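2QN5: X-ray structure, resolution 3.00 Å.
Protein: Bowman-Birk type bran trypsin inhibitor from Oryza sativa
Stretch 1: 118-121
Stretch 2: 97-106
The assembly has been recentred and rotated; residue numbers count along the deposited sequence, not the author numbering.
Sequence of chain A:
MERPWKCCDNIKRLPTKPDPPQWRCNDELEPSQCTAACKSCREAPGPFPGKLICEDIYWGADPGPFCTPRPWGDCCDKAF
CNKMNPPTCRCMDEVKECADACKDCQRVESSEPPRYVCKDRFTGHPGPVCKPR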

# COMPACT_ATOMS: atom_id res chain seq x y z
N CYS A 118 23.48 15.13 17.19
CA CYS A 118 23.15 16.50 17.58
C CYS A 118 21.71 16.61 18.07
O CYS A 118 20.78 16.11 17.42
CB CYS A 118 23.34 17.46 16.40
SG CYS A 118 22.91 19.18 16.81
N LYS A 119 21.52 17.26 19.21
CA LYS A 119 20.19 17.42 19.76
C LYS A 119 19.74 18.84 19.49
O LYS A 119 20.41 19.78 19.90
CB LYS A 119 20.21 17.15 21.25
N ASP A 120 18.62 19.00 18.79
CA ASP A 120 18.10 20.33 18.49
C ASP A 120 16.63 20.53 18.87
O ASP A 120 15.80 19.63 18.72
CB ASP A 120 18.30 20.66 17.01
CG ASP A 120 19.62 21.34 16.73
OD1 ASP A 120 20.67 20.72 16.98
OD2 ASP A 120 19.61 22.49 16.26
N ARG A 121 16.33 21.73 19.35
CA ARG A 121 14.98 22.06 19.78
C ARG A 121 13.97 22.11 18.64
O ARG A 121 12.76 21.98 18.87
CB ARG A 121 14.99 23.41 20.52
CG ARG A 121 16.00 23.49 21.66
CD ARG A 121 15.81 22.37 22.68
NE ARG A 121 16.52 21.14 22.33
CZ ARG A 121 16.43 20.00 23.00
NH1 ARG A 121 17.12 18.94 22.60
NH2 ARG A 121 15.65 19.90 24.07
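Stretch 2, residues 97-106: ECADACKDCQ

Residues 97-106 wrap as an irregular loop over the short segment 118-121, extended at Lys119 and Asp120 before the backbone turns at Arg121, and neither stretch forms a regular helix or strand. Cys118 lies nearest Cys105, with their CA atoms 5.0 Å apart, and Asp120 lies nearest Cys102, with a CA-CA distance of 6.2 Å. The pairing thus runs backward along stretch 2 as stretch 1 advances, so that the two chains pass in roughly opposite directions. Together they bury 276 Å², both sides summed.

That contact is held covalently by the disulfide between Cys118 SG and Cys102 SG, at 2.0 Å and with a chi3 of 92°, close to the value preferred by an unstrained bridge. The CA-to-CB bond of Cys118 points toward stretch 2, and its t rotamer (179°) carries the sulfur to Cys102. Cys102 meets it from a sideways CB, also as a t rotamer (163°). Cys102 closes a type I beta turn that begins at Ala99. Beyond the bridge, Cys118 SG lies 3.5 Å from Lys103 N, against the backbone that follows Cys102.

A second disulfide, Cys98 SG to Cys105 SG at 2.0 Å, ties stretch 2 to itself. Cys98 points toward stretch 1 and adopts the m rotamer (-55°), which leaves its SG 3.3 Å from Cys118 CB. Cys105, by contrast, has its CA-to-CB bond directed away from stretch 1; its t rotamer (-150°) serves the internal bridge. The two disulfides are therefore neighbours, packed through Cys118 and Cys98.

Asp120 is buried. Its CB leaves sideways, but chi1 of -90° and chi2 of 62° bring the carboxylate nearer to the loop, where OD1 is 3.1 Å from Lys103 N and OD2 is 3.3 Å from Cys102 C. Asp120 OD2 also approaches Ala101 O at 3.2 Å; both are acceptors, so the pair is not a hydrogen bond. The Lys103 side chain, largely extended apart from an m chi3, leads away from stretch 1, although its CB remains 3.4 Å from Asp120 OD2.

Asp104, in the m rotamer (-49°), likewise turns its end toward stretch 1. Its OD2 comes within 2.7 Å of Lys119 O and lies 3.9 Å from Asp120 OD1, bringing two acidic groups close together. Lys119 meets Asp104 through its backbone O; its side chain is modelled only to CB, and nothing can be said of the atoms beyond. Arg121 makes no close contact, its side chain approaching stretch 2 no nearer than 5.2 Å.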

# COMPACT_ATOMS: atom_id res chain seq x y z
N GLU A 97 30.56 14.63 12.62
CA GLU A 97 30.28 16.05 12.78
C GLU A 97 28.82 16.32 12.44
O GLU A 97 28.25 15.70 11.53
CB GLU A 97 31.22 16.89 11.89
CG GLU A 97 31.43 18.32 12.39
CD GLU A 97 30.47 19.32 11.76
OE1 GLU A 97 30.18 20.36 12.41
OE2 GLU A 97 30.02 19.09 10.61
N CYS A 98 28.20 17.24 13.18
CA CYS A 98 26.80 17.60 12.98
C CYS A 98 26.57 18.40 11.69
O CYS A 98 27.42 18.41 10.81
CB CYS A 98 26.31 18.40 14.19
SG CYS A 98 26.55 17.53 15.78
N ALA A 99 25.43 19.08 11.59
CA ALA A 99 25.14 19.82 10.37
C ALA A 99 24.71 21.27 10.57
O ALA A 99 24.13 21.63 11.59
CB ALA A 99 24.09 19.09 9.56
N ASP A 100 25.01 22.08 9.56
CA ASP A 100 24.70 23.51 9.50
C ASP A 100 23.47 24.01 10.27
O ASP A 100 23.43 25.16 10.70
CB ASP A 100 24.57 23.92 8.02
CG ASP A 100 23.56 23.06 7.26
OD1 ASP A 100 22.34 23.20 7.51
OD2 ASP A 100 23.98 22.24 6.41
N ALA A 101 22.46 23.16 10.43
CA ALA A 101 21.26 23.58 11.14
C ALA A 101 21.30 23.11 12.60
O ALA A 101 20.51 23.58 13.43
CB ALA A 101 20.02 23.05 10.44
N CYS A 102 22.21 22.19 12.90
CA CYS A 102 22.41 21.67 14.26
C CYS A 102 22.66 22.87 15.15
O CYS A 102 22.55 24.01 14.68
CB CYS A 102 23.61 20.70 14.27
SG CYS A 102 24.33 20.31 15.90
N LYS A 103 23.01 22.66 16.41
CA LYS A 103 23.25 23.81 17.28
C LYS A 103 23.75 23.48 18.68
O LYS A 103 23.85 24.36 19.53
CB LYS A 103 21.96 24.63 17.39
CG LYS A 103 22.15 26.08 17.77
CD LYS A 103 20.93 26.88 17.36
CE LYS A 103 20.66 26.73 15.87
NZ LYS A 103 19.39 27.40 15.44
N ASP A 104 24.08 22.21 18.93
CA ASP A 104 24.55 21.80 20.25
C ASP A 104 25.46 20.59 20.13
O ASP A 104 25.56 19.78 21.05
CB ASP A 104 23.35 21.44 21.14
CG ASP A 104 22.26 22.49 21.11
OD1 ASP A 104 22.47 23.57 21.71
OD2 ASP A 104 21.20 22.25 20.48
N CYS A 105 26.12 20.49 18.99
CA CYS A 105 27.04 19.38 18.70
C CYS A 105 28.01 19.10 19.86
O CYS A 105 28.42 20.02 20.58
CB CYS A 105 27.83 19.70 17.43
SG CYS A 105 28.33 18.24 16.47
N GLN A 106 28.38 17.83 20.03
CA GLN A 106 29.30 17.44 21.10
C GLN A 106 29.60 15.93 21.11
O GLN A 106 28.68 15.11 21.03
CB GLN A 106 28.74 17.84 22.47
CG GLN A 106 29.58 17.37 23.65
CD GLN A 106 28.73 16.80 24.77
OE1 GLN A 106 27.85 15.96 24.55
NE2 GLN A 106 28.99 17.25 25.99